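Local coordinates for protein adenylyltransferase VopS (Vibrio parahaemolyticus, PDB 3LET) that transfers AMP from ATP to a threonine of the host GTPases RhoA, Rac and Cdc42, blocking effector binding and so inhibiting actin assembly, at residues K195-N200 with Y289-L294; K211-R216 with G282-M287. All blocks are in the same frame, centred on the assembly; numbering follows the deposited sequence.

Contact 1. Residues K195-N200 with Y289-L294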
# COMPACT_ATOMS: atom_id res chain seq x y z
N LYS A 195 -13.29 12.78 -18.10
CA LYS A 195 -13.05 13.89 -19.02
C LYS A 195 -11.99 14.82 -18.47
O LYS A 195 -11.11 15.31 -19.19
CB LYS A 195 -14.34 14.69 -19.26
CG LYS A 195 -15.40 13.90 -20.02
CD LYS A 195 -16.59 14.82 -20.34
CE LYS A 195 -17.87 14.06 -20.54
NZ LYS A 195 -17.87 13.29 -21.80
N GLU A 196 -12.12 15.10 -17.18
CA GLU A 196 -11.17 15.98 -16.50
C GLU A 196 -9.72 15.46 -16.57
O GLU A 196 -8.81 16.20 -16.95
CB GLU A 196 -11.61 16.17 -15.04
CG GLU A 196 -10.72 17.15 -14.28
CD GLU A 196 -11.20 17.39 -12.85
OE1 GLU A 196 -12.38 17.12 -12.55
OE2 GLU A 196 -10.40 17.86 -12.03
N TYR A 197 -9.48 14.20 -16.20
CA TYR A 197 -8.12 13.66 -16.28
C TYR A 197 -7.66 13.35 -17.71
O TYR A 197 -6.47 13.23 -17.98
CB TYR A 197 -7.97 12.43 -15.37
CG TYR A 197 -7.77 12.86 -13.93
CD1 TYR A 197 -8.82 13.43 -13.21
CD2 TYR A 197 -6.53 12.77 -13.32
CE1 TYR A 197 -8.64 13.86 -11.90
CE2 TYR A 197 -6.34 13.19 -12.00
CZ TYR A 197 -7.40 13.73 -11.29
OH TYR A 197 -7.23 14.16 -9.98
N ALA A 198 -8.58 13.22 -18.63
CA ALA A 198 -8.17 13.02 -20.01
C ALA A 198 -7.45 14.27 -20.53
O ALA A 198 -6.58 14.19 -21.40
CB ALA A 198 -9.37 12.70 -20.89
N THR A 199 -7.81 15.42 -19.97
CA THR A 199 -7.36 16.70 -20.51
C THR A 199 -6.50 17.53 -19.55
O THR A 199 -6.00 18.58 -19.94
CB THR A 199 -8.59 17.57 -20.93
OG1 THR A 199 -9.38 17.90 -19.78
CG2 THR A 199 -9.46 16.80 -21.90
N ASN A 200 -6.32 17.09 -18.31
CA ASN A 200 -5.68 17.98 -17.33
C ASN A 200 -4.17 17.84 -17.26
O ASN A 200 -3.54 18.56 -16.50
CB ASN A 200 -6.31 17.85 -15.94
CG ASN A 200 -6.02 16.52 -15.28
OD1 ASN A 200 -5.34 15.66 -15.84
ND2 ASN A 200 -6.55 16.35 -14.06
N TYR A 289 -6.71 2.85 -16.47
CA TYR A 289 -6.58 2.20 -17.77
C TYR A 289 -7.20 3.11 -18.83
O TYR A 289 -6.57 3.37 -19.87
CB TYR A 289 -7.32 0.85 -17.77
CG TYR A 289 -7.36 0.19 -19.15
CD1 TYR A 289 -6.24 -0.49 -19.65
CD2 TYR A 289 -8.52 0.25 -19.94
CE1 TYR A 289 -6.26 -1.11 -20.90
CE2 TYR A 289 -8.55 -0.37 -21.23
CZ TYR A 289 -7.43 -1.04 -21.68
OH TYR A 289 -7.46 -1.62 -22.94
N ALA A 290 -8.43 3.57 -18.58
CA ALA A 290 -9.14 4.44 -19.52
C ALA A 290 -8.41 5.75 -19.76
O ALA A 290 -8.31 6.21 -20.88
CB ALA A 290 -10.56 4.74 -19.05
N ILE A 291 -7.91 6.38 -18.70
CA ILE A 291 -7.20 7.64 -18.90
C ILE A 291 -5.96 7.40 -19.76
O ILE A 291 -5.69 8.17 -20.68
CB ILE A 291 -6.77 8.25 -17.57
CG1 ILE A 291 -8.00 8.66 -16.75
CG2 ILE A 291 -5.85 9.46 -17.80
CD1 ILE A 291 -7.64 8.93 -15.26
N ALA A 292 -5.21 6.34 -19.45
CA ALA A 292 -4.00 6.03 -20.25
C ALA A 292 -4.39 5.81 -21.71
O ALA A 292 -3.73 6.30 -22.63
CB ALA A 292 -3.26 4.80 -19.69
N GLU A 293 -5.48 5.09 -21.93
CA GLU A 293 -5.91 4.80 -23.29
C GLU A 293 -6.27 6.09 -24.03
O GLU A 293 -5.92 6.27 -25.21
CB GLU A 293 -7.15 3.91 -23.29
CG GLU A 293 -6.87 2.47 -22.93
CD GLU A 293 -6.19 1.74 -24.07
OE1 GLU A 293 -6.88 1.38 -25.05
OE2 GLU A 293 -4.96 1.55 -23.99
N LEU A 294 -6.99 6.97 -23.34
CA LEU A 294 -7.50 8.17 -24.00
C LEU A 294 -6.34 9.09 -24.33
O LEU A 294 -6.30 9.69 -25.40
CB LEU A 294 -8.54 8.89 -23.13
CG LEU A 294 -9.85 8.12 -22.93
CD1 LEU A 294 -10.77 8.87 -22.00
CD2 LEU A 294 -10.57 7.84 -24.28
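Ile291 meets Tyr197 where two helices of the all-helical Fic fold pass close together. The C-terminal end of helix 184-199 lies here on the later part of helix 281-295, the helix whose first turns hold the end of the Fic motif. The tip of the isoleucine does most of the touching. Ile291 CD1 sits 3.5 Å from Tyr197 CB. It is farther from the ring: Ile291 CD1 is 4.2 Å from Tyr197 CG. Ile291 CD1 approaches the ring obliquely. With CG1 beside the backbone N (chi1 -65°) and the chain extended beyond it (chi2 165°), CD1 is carried toward the root of the tyrosine. The second branch is anti to the backbone N, and Ile291 CG2 lies 3.8 Å from Tyr197 O. The two branches thus meet the side chain and the backbone of the same residue.

Next along the helix, Ala198 CB touches Leu294 CD1 at 4.2 Å. The alanine adds little bulk, and Ala198 CA comes within 5.6 Å of Ile291 CA. The side-chain contacts across the segments are all apolar.

Tyr197 CB points at the other helix, but the ring leads away from it, toward Leu213 of helix 207-217. Ile291 also packs on Leu194 and Leu204, and Leu294 packs on Leu194 too. Tyr197 O accepts a hydrogen bond from Arg295 NH2, a polar tie between the same two helices.

The amide of Asn200 lies against the Tyr197 ring. Asn200 ND2 sits centrally over one face, 3.5 Å from the plane of the Tyr197 ring.

Contact 2. Residues K211-R216 with G282-M287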
# COMPACT_ATOMS: atom_id res chain seq x y z
N LYS A 211 -3.94 9.34 -5.14
CA LYS A 211 -4.78 9.38 -3.93
C LYS A 211 -5.81 10.50 -4.07
O LYS A 211 -6.95 10.37 -3.61
CB LYS A 211 -3.92 9.59 -2.69
CG LYS A 211 -3.09 8.32 -2.39
CD LYS A 211 -2.04 8.57 -1.30
CE LYS A 211 -2.69 8.69 0.06
NZ LYS A 211 -1.73 8.40 1.16
N GLU A 212 -5.43 11.60 -4.70
CA GLU A 212 -6.37 12.71 -4.92
C GLU A 212 -7.50 12.29 -5.86
O GLU A 212 -8.66 12.57 -5.61
CB GLU A 212 -5.67 13.93 -5.48
CG GLU A 212 -4.69 14.54 -4.51
CD GLU A 212 -4.07 15.82 -5.06
OE1 GLU A 212 -4.82 16.65 -5.63
OE2 GLU A 212 -2.82 15.97 -4.93
N LEU A 213 -7.15 11.61 -6.94
CA LEU A 213 -8.18 11.10 -7.86
C LEU A 213 -9.09 10.12 -7.13
O LEU A 213 -10.30 10.21 -7.21
CB LEU A 213 -7.52 10.42 -9.06
CG LEU A 213 -8.48 9.67 -10.00
CD1 LEU A 213 -9.62 10.59 -10.52
CD2 LEU A 213 -7.68 9.07 -11.17
N HIS A 214 -8.48 9.17 -6.42
CA HIS A 214 -9.25 8.16 -5.71
C HIS A 214 -10.26 8.80 -4.74
O HIS A 214 -11.41 8.35 -4.64
CB HIS A 214 -8.26 7.25 -4.97
CG HIS A 214 -8.92 6.20 -4.13
ND1 HIS A 214 -9.12 6.35 -2.78
CD2 HIS A 214 -9.40 4.97 -4.45
CE1 HIS A 214 -9.72 5.27 -2.30
NE2 HIS A 214 -9.89 4.42 -3.29
N ALA A 215 -9.82 9.83 -4.02
CA ALA A 215 -10.68 10.51 -3.05
C ALA A 215 -11.95 11.10 -3.68
O ALA A 215 -13.00 11.13 -3.04
CB ALA A 215 -9.89 11.61 -2.31
N ARG A 216 -11.85 11.56 -4.93
CA ARG A 216 -12.99 12.12 -5.64
C ARG A 216 -13.80 11.05 -6.34
O ARG A 216 -15.01 11.18 -6.52
CB ARG A 216 -12.51 13.19 -6.62
CG ARG A 216 -11.93 14.41 -5.90
CD ARG A 216 -11.36 15.44 -6.86
NE ARG A 216 -12.40 15.92 -7.77
CZ ARG A 216 -12.18 16.38 -9.00
NH1 ARG A 216 -10.97 16.44 -9.51
NH2 ARG A 216 -13.20 16.80 -9.73
N GLY A 282 -10.91 -1.66 -8.02
CA GLY A 282 -11.41 -1.97 -9.35
C GLY A 282 -11.75 -0.67 -10.09
O GLY A 282 -11.38 -0.47 -11.26
N ARG A 283 -12.42 0.24 -9.39
CA ARG A 283 -12.79 1.53 -9.99
C ARG A 283 -11.55 2.31 -10.37
O ARG A 283 -11.50 2.90 -11.44
CB ARG A 283 -13.59 2.39 -8.99
CG ARG A 283 -15.04 2.00 -8.92
CD ARG A 283 -15.73 2.77 -7.82
NE ARG A 283 -17.14 2.43 -7.81
CZ ARG A 283 -18.13 3.30 -7.93
NH1 ARG A 283 -17.87 4.59 -8.05
NH2 ARG A 283 -19.39 2.87 -7.91
N MET A 284 -10.55 2.35 -9.49
CA MET A 284 -9.34 3.09 -9.81
C MET A 284 -8.59 2.48 -10.97
O MET A 284 -8.09 3.20 -11.85
CB MET A 284 -8.37 3.16 -8.62
CG MET A 284 -8.64 4.34 -7.68
SD MET A 284 -8.45 5.95 -8.51
CE MET A 284 -6.67 6.21 -8.54
N GLY A 285 -8.44 1.15 -10.94
CA GLY A 285 -7.69 0.46 -11.98
C GLY A 285 -8.29 0.68 -13.36
O GLY A 285 -7.58 0.97 -14.35
N ARG A 286 -9.60 0.57 -13.44
CA ARG A 286 -10.31 0.85 -14.71
C ARG A 286 -10.24 2.31 -15.11
O ARG A 286 -10.08 2.63 -16.27
CB ARG A 286 -11.77 0.40 -14.61
CG ARG A 286 -11.86 -1.10 -14.41
CD ARG A 286 -13.24 -1.68 -14.76
NE ARG A 286 -13.20 -3.13 -14.52
CZ ARG A 286 -13.43 -3.68 -13.34
NH1 ARG A 286 -13.77 -2.91 -12.32
NH2 ARG A 286 -13.34 -4.99 -13.18
N MET A 287 -10.35 3.22 -14.14
CA MET A 287 -10.23 4.63 -14.47
C MET A 287 -8.81 4.92 -14.99
O MET A 287 -8.64 5.63 -15.98
CB MET A 287 -10.59 5.50 -13.25
CG MET A 287 -10.28 6.98 -13.40
SD MET A 287 -11.43 7.77 -14.58
CE MET A 287 -12.91 7.90 -13.55
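Met284 packs against both Leu213 and His214. It belongs to the Fic motif, whose last part starts helix 281-295, and it faces helix 207-217. The axes of the two short segments come within 10.5 Å, and their directions differ by 119°.

The Met284 chain stands roughly perpendicular to the His214 side chain. Met284 CG reaches the imidazole edge, in the ring plane, 3.4 Å from His214 CD2. Its sulfur lies at the edge too, 87° off the ring normal, an edge-on Met-aromatic contact. Bends at chi2 (-62°) and chi3 bring Met284 SD to 3.7 Å from His214 CA.

The His214 ring is also held from outside: it stacks with Phe277, and NE2 is hydrogen-bonded to Asp279 O. These partners lie in the Fic motif as well, so His214 meets the motif through Phe277 and Asp279 as well as Met284. The same segment as Met284 carries Gly282 and Arg286, probably ATP-binding residues, neither of which touches residues 211-216.

Leu213 and Met284 run alongside each other in opposite senses, with Leu213 CG 4.0 Å from Met284 SD. One turn on, Met287 crosses Leu213 at a slant, and Met287 CG is 4.0 Å from Leu213 CD2.

Overall arrangement
After the many helices of its N-terminal part, the chain reaches helix 184-199, then helix 207-217, and later helix 281-295. Contact 1 closes a loop of 88 residues between its segments. Contact 2 closes a shorter one of 65, which falls wholly within the first. Both loops end on helix 281-295: contact 2 uses its start, contact 1 its later turns. The two earlier helices, successive in the chain, are thereby tied to one common helix. The contact centres are 12 Å apart. They also join directly. Leu213 of contact 2 packs on Ile291 of contact 1, and Glu196 OE2 forms a salt bridge with Arg216 NH1 at 2.9 Å.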